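Local atomic coordinates of transcriptional regulator, LacI family (PDB entry 3JY6), a protein that probably binds cis-regulatory DNA as a LacI-family transcription factor, this chain holding its periplasmic-binding-protein-like regulatory domain. Residues Ile49-Glu52 with Lys53-Leu56; Thr130-Leu133 with Glu134-Arg137. One frame throughout, in Å; residues are numbered along the deposited sequence.

Contact 1: residues Ile49-Glu52 with Lys53-Leu56; sequences IERE and KTLL
Leu-55 N and Leu-56 N reach back one turn to Arg-51 O and Glu-52 O, at 3.1 Å and 2.9 Å, and with the weak bonds from Lys-53 N to Ile-49 O and Thr-54 N to Glu-50 O they form the i to i+4 series of an alpha helix. On the side facing the second subunit, the side chain of Arg-51 leaves with CG anti to the backbone N (chi1 178°) and bends at chi2, which carries the guanidinium along the helix until Leu-55 CD2 sits over one face, off toward the rim and 4.0 Å from Arg-51 CZ. Arg-51 NH1 comes obliquely to 3.8 Å from Thr-54 OG1 and also makes a long, weak ion pair with Glu-34 of the second subunit, and Leu-55 packs on Ile-39 of the same neighbouring subunit; a long chain with a flat cationic end can lie along a leucine and still point its charge at a carboxylate across the subunit boundary. With an alanine here the cover over Leu-55 CD2 is lost on that side, and Glu-34 of the second subunit is likely to be left without this distant positive partner. These are the first two turns of helix 49-60, which flanks the six-stranded parallel sheet of one lobe of the periplasmic-binding-protein fold. Its inward face carries Leu-56, whose side chain packs on Leu-67 of strand 66-70 and on Ile-81 and Leu-82 of helix 75-82, a fitting place for a buried apolar residue. Buried Glu-52 is extended beyond CG, and its carboxylate is satisfied by Ser-73 OG and Phe-72 N. Glu-50 OE1 lies beside the aliphatic part of Lys-53, 3.4 Å from Lys-53 CD, while Lys-53 NZ stays 5.1 Å from that oxygen, so opposite charges are near without forming a salt bridge.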
ATOM      1  N   ILE A  49      12.499  15.204   0.435  1.00 27.74           N
ATOM      2  CA  ILE A  49      12.597  16.085   1.590  1.00 27.21           C
ATOM      3  C   ILE A  49      12.141  17.497   1.241  1.00 25.40           C
ATOM      4  O   ILE A  49      11.725  18.250   2.114  1.00 23.90           O
ATOM      5  CB  ILE A  49      14.044  16.110   2.160  1.00 30.17           C
ATOM      6  CG1 ILE A  49      14.110  17.023   3.393  1.00 31.46           C
ATOM      7  CG2 ILE A  49      15.022  16.589   1.098  1.00 29.94           C
ATOM      8  CD1 ILE A  49      13.265  16.558   4.557  1.00 31.93           C
ATOM      9  N   GLU A  50      12.221  17.855  -0.038  1.00 25.36           N
ATOM     10  CA  GLU A  50      11.770  19.172  -0.483  1.00 26.30           C
ATOM     11  C   GLU A  50      10.243  19.168  -0.530  1.00 26.12           C
ATOM     12  O   GLU A  50       9.579  20.141  -0.158  1.00 24.40           O
ATOM     13  CB  GLU A  50      12.321  19.493  -1.875  1.00 29.23           C
ATOM     14  CG  GLU A  50      13.744  20.020  -1.867  1.00 33.74           C
ATOM     15  CD  GLU A  50      13.946  21.100  -0.818  1.00 35.93           C
ATOM     16  OE1 GLU A  50      14.235  20.755   0.346  1.00 40.47           O
ATOM     17  OE2 GLU A  50      13.798  22.292  -1.151  1.00 35.88           O
ATOM     18  N   ARG A  51       9.692  18.050  -0.993  1.00 25.75           N
ATOM     19  CA  ARG A  51       8.250  17.894  -1.079  1.00 24.77           C
ATOM     20  C   ARG A  51       7.696  18.059   0.328  1.00 22.84           C
ATOM     21  O   ARG A  51       6.712  18.762   0.556  1.00 22.24           O
ATOM     22  CB  ARG A  51       7.912  16.508  -1.630  1.00 23.08           C
ATOM     23  CG  ARG A  51       6.422  16.209  -1.731  1.00 24.11           C
ATOM     24  CD  ARG A  51       5.665  17.263  -2.534  1.00 24.94           C
ATOM     25  NE  ARG A  51       4.245  16.940  -2.622  1.00 27.60           N
ATOM     26  CZ  ARG A  51       3.301  17.783  -3.034  1.00 29.00           C
ATOM     27  NH1 ARG A  51       3.620  19.021  -3.404  1.00 26.74           N
ATOM     28  NH2 ARG A  51       2.030  17.389  -3.063  1.00 26.97           N
ATOM     29  N   GLU A  52       8.358  17.412   1.275  1.00 21.73           N
ATOM     30  CA  GLU A  52       7.949  17.471   2.663  1.00 19.94           C
ATOM     31  C   GLU A  52       7.852  18.915   3.184  1.00 19.61           C
ATOM     32  O   GLU A  52       6.905  19.262   3.896  1.00 18.53           O
ATOM     33  CB  GLU A  52       8.931  16.659   3.506  1.00 20.79           C
ATOM     34  CG  GLU A  52       8.620  16.626   4.974  1.00 24.69           C
ATOM     35  CD  GLU A  52       9.276  15.443   5.681  1.00 26.74           C
ATOM     36  OE1 GLU A  52       9.180  15.367   6.918  1.00 27.32           O
ATOM     37  OE2 GLU A  52       9.879  14.584   5.000  1.00 31.26           O
ATOM     38  N   LYS A  53       8.821  19.750   2.823  1.00 18.94           N
ATOM     39  CA  LYS A  53       8.841  21.145   3.275  1.00 20.33           C
ATOM     40  C   LYS A  53       7.626  21.922   2.802  1.00 18.98           C
ATOM     41  O   LYS A  53       7.054  22.720   3.557  1.00 17.41           O
ATOM     42  CB  LYS A  53      10.113  21.856   2.800  1.00 23.34           C
ATOM     43  CG  LYS A  53      11.341  21.549   3.624  1.00 28.96           C
ATOM     44  CD  LYS A  53      12.581  22.132   2.963  1.00 33.75           C
ATOM     45  CE  LYS A  53      13.802  21.865   3.802  1.00 35.04           C
ATOM     46  NZ  LYS A  53      13.651  22.499   5.131  1.00 39.58           N
ATOM     47  N   THR A  54       7.218  21.704   1.557  1.00 19.75           N
ATOM     48  CA  THR A  54       6.053  22.429   1.079  1.00 19.93           C
ATOM     49  C   THR A  54       4.804  21.881   1.747  1.00 19.63           C
ATOM     50  O   THR A  54       3.858  22.621   1.976  1.00 20.62           O
ATOM     51  CB  THR A  54       5.916  22.397  -0.462  1.00 21.04           C
ATOM     52  OG1 THR A  54       4.811  21.566  -0.843  1.00 23.88           O
ATOM     53  CG2 THR A  54       7.209  21.929  -1.104  1.00 19.81           C
ATOM     54  N   LEU A  55       4.799  20.596   2.099  1.00 20.18           N
ATOM     55  CA  LEU A  55       3.629  20.034   2.776  1.00 18.82           C
ATOM     56  C   LEU A  55       3.532  20.678   4.166  1.00 17.82           C
ATOM     57  O   LEU A  55       2.452  21.086   4.608  1.00 15.05           O
ATOM     58  CB  LEU A  55       3.747  18.514   2.899  1.00 18.70           C
ATOM     59  CG  LEU A  55       3.658  17.710   1.594  1.00 21.17           C
ATOM     60  CD1 LEU A  55       3.734  16.208   1.905  1.00 19.82           C
ATOM     61  CD2 LEU A  55       2.357  18.027   0.877  1.00 20.03           C
ATOM     62  N   LEU A  56       4.672  20.783   4.844  1.00 16.71           N
ATOM     63  CA  LEU A  56       4.698  21.393   6.169  1.00 17.39           C
ATOM     64  C   LEU A  56       4.261  22.869   6.104  1.00 19.00           C
ATOM     65  O   LEU A  56       3.535  23.352   6.977  1.00 19.22           O
ATOM     66  CB  LEU A  56       6.107  21.298   6.768  1.00 14.74           C
ATOM     67  CG  LEU A  56       6.578  19.953   7.355  1.00 15.18           C
ATOM     68  CD1 LEU A  56       8.095  20.027   7.590  1.00 10.53           C
ATOM     69  CD2 LEU A  56       5.819  19.636   8.642  1.00  9.53           C
TER

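Contact 2: residues Thr130-Leu133 with Glu134-Arg137; sequences TSEL and ELSR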
ATOM      1  N   THR A 130      19.705  -4.091   2.071  1.00 24.77           N
ATOM      2  CA  THR A 130      19.181  -2.846   2.632  1.00 25.41           C
ATOM      3  C   THR A 130      19.309  -1.596   1.754  1.00 27.72           C
ATOM      4  O   THR A 130      20.026  -1.581   0.747  1.00 28.11           O
ATOM      5  CB  THR A 130      19.921  -2.539   3.957  1.00 23.03           C
ATOM      6  OG1 THR A 130      19.370  -1.378   4.579  1.00 24.90           O
ATOM      7  CG2 THR A 130      21.393  -2.270   3.678  1.00 23.06           C
ATOM      8  N   SER A 131      18.594  -0.545   2.144  1.00 27.76           N
ATOM      9  CA  SER A 131      18.714   0.727   1.449  1.00 29.21           C
ATOM     10  C   SER A 131      19.971   1.282   2.120  1.00 30.22           C
ATOM     11  O   SER A 131      20.321   0.843   3.211  1.00 29.10           O
ATOM     12  CB  SER A 131      17.520   1.637   1.730  1.00 27.59           C
ATOM     13  OG  SER A 131      16.333   1.098   1.173  1.00 28.75           O
ATOM     14  N   GLU A 132      20.648   2.231   1.482  1.00 32.06           N
ATOM     15  CA  GLU A 132      21.878   2.789   2.038  1.00 34.90           C
ATOM     16  C   GLU A 132      21.863   3.060   3.543  1.00 35.75           C
ATOM     17  O   GLU A 132      21.008   3.793   4.049  1.00 35.44           O
ATOM     18  CB  GLU A 132      22.255   4.054   1.264  1.00 37.41           C
ATOM     19  CG  GLU A 132      22.613   3.752  -0.188  1.00 41.77           C
ATOM     20  CD  GLU A 132      22.960   4.994  -0.984  1.00 45.16           C
ATOM     21  OE1 GLU A 132      23.890   5.728  -0.573  1.00 46.48           O
ATOM     22  OE2 GLU A 132      22.303   5.234  -2.020  1.00 44.66           O
ATOM     23  N   LEU A 133      22.828   2.464   4.243  1.00 35.66           N
ATOM     24  CA  LEU A 133      22.956   2.586   5.695  1.00 37.41           C
ATOM     25  C   LEU A 133      23.161   3.997   6.254  1.00 38.45           C
ATOM     26  O   LEU A 133      22.509   4.368   7.232  1.00 37.04           O
ATOM     27  CB  LEU A 133      24.087   1.673   6.194  1.00 38.09           C
ATOM     28  CG  LEU A 133      23.802   0.167   6.196  1.00 39.16           C
ATOM     29  CD1 LEU A 133      25.106  -0.617   6.234  1.00 39.85           C
ATOM     30  CD2 LEU A 133      22.928  -0.184   7.393  1.00 38.57           C
ATOM     31  N   GLU A 134      24.057   4.783   5.659  1.00 39.93           N
ATOM     32  CA  GLU A 134      24.294   6.137   6.163  1.00 41.48           C
ATOM     33  C   GLU A 134      23.020   6.981   6.153  1.00 40.61           C
ATOM     34  O   GLU A 134      22.787   7.773   7.063  1.00 41.46           O
ATOM     35  CB  GLU A 134      25.383   6.847   5.350  1.00 44.01           C
ATOM     36  CG  GLU A 134      25.678   8.260   5.844  1.00 47.92           C
ATOM     37  CD  GLU A 134      26.957   8.847   5.262  1.00 51.29           C
ATOM     38  OE1 GLU A 134      28.045   8.597   5.826  1.00 51.47           O
ATOM     39  OE2 GLU A 134      26.875   9.557   4.234  1.00 53.23           O
ATOM     40  N   LEU A 135      22.196   6.792   5.128  1.00 39.84           N
ATOM     41  CA  LEU A 135      20.948   7.534   4.975  1.00 39.51           C
ATOM     42  C   LEU A 135      19.897   7.399   6.071  1.00 39.04           C
ATOM     43  O   LEU A 135      18.941   8.169   6.088  1.00 39.45           O
ATOM     44  CB  LEU A 135      20.295   7.187   3.633  1.00 39.63           C
ATOM     45  CG  LEU A 135      20.620   8.088   2.435  1.00 40.84           C
ATOM     46  CD1 LEU A 135      22.103   8.016   2.094  1.00 42.00           C
ATOM     47  CD2 LEU A 135      19.784   7.661   1.241  1.00 40.47           C
ATOM     48  N   SER A 136      20.050   6.446   6.986  1.00 38.63           N
ATOM     49  CA  SER A 136      19.051   6.275   8.042  1.00 36.36           C
ATOM     50  C   SER A 136      19.568   5.592   9.314  1.00 35.17           C
ATOM     51  O   SER A 136      20.258   4.574   9.250  1.00 33.54           O
ATOM     52  CB  SER A 136      17.858   5.495   7.475  1.00 36.09           C
ATOM     53  OG  SER A 136      16.907   5.191   8.479  1.00 38.85           O
ATOM     54  N   ARG A 137      19.213   6.156  10.467  1.00 34.83           N
ATOM     55  CA  ARG A 137      19.637   5.614  11.759  1.00 35.78           C
ATOM     56  C   ARG A 137      18.910   4.332  12.159  1.00 34.66           C
ATOM     57  O   ARG A 137      19.434   3.546  12.945  1.00 34.07           O
ATOM     58  CB  ARG A 137      19.450   6.653  12.867  1.00 37.66           C
ATOM     59  CG  ARG A 137      20.267   7.921  12.671  1.00 41.90           C
ATOM     60  CD  ARG A 137      21.760   7.659  12.825  1.00 45.07           C
ATOM     61  NE  ARG A 137      22.554   8.872  12.630  1.00 47.90           N
ATOM     62  CZ  ARG A 137      23.027   9.283  11.456  1.00 49.47           C
ATOM     63  NH1 ARG A 137      22.794   8.579  10.353  1.00 50.28           N
ATOM     64  NH2 ARG A 137      23.730  10.406  11.387  1.00 49.83           N
TER
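Glu-132 and Leu-135 meet where strand 125-131 passes into helix 137-147, across a type I beta turn that runs from Leu-133 to Ser-136. Glu-134, the second residue of the turn, is exposed, a place where a charged side chain can be solvated. Leu-135 follows and crosses the side chain of Glu-132: its CD1 touches Glu-132 CB at 4.1 Å and Glu-132 OE1 at 3.9 Å, so a methyl rests on the aliphatic root and one oxygen of the glutamate. The other oxygen, Glu-132 OE2, is bonded to Ser-159 OG, which fixes the far end of that chain. Ser-136 ends the turn, its N donating to Leu-133 O at 3.2 Å, the bond that closes it. The same carbonyl oxygen also accepts from Gln-140 NE2. Serine suits this N-cap position: its short side chain caps a backbone N at the start of the helix, and OG is hydrogen-bonded to Thr-138 OG1. Arg-137, at the helix start, turns its guanidinium back toward the turn, and the edge of that group meets Glu-134 O in plane through a weak bond from Arg-137 NH1, 3.4 Å long.

In the fold
The centres of contact 1 and contact 2 lie 21 Å apart and their nearest atoms about 10 Å apart, without touching. They belong to different lobes of the periplasmic-binding-protein fold: contact 1 is two turns of helix beside the six-stranded parallel sheet, contact 2 the exit of a strand of the four-stranded one. Their surroundings differ too. Residues 49-56 look partly toward the second subunit, whereas no other protein chain of the assembly touches 130-137. In relatives of this family the effector sits between the two lobes, and strand ends such as that of 125-131 commonly face the cleft; no ligand site is established here.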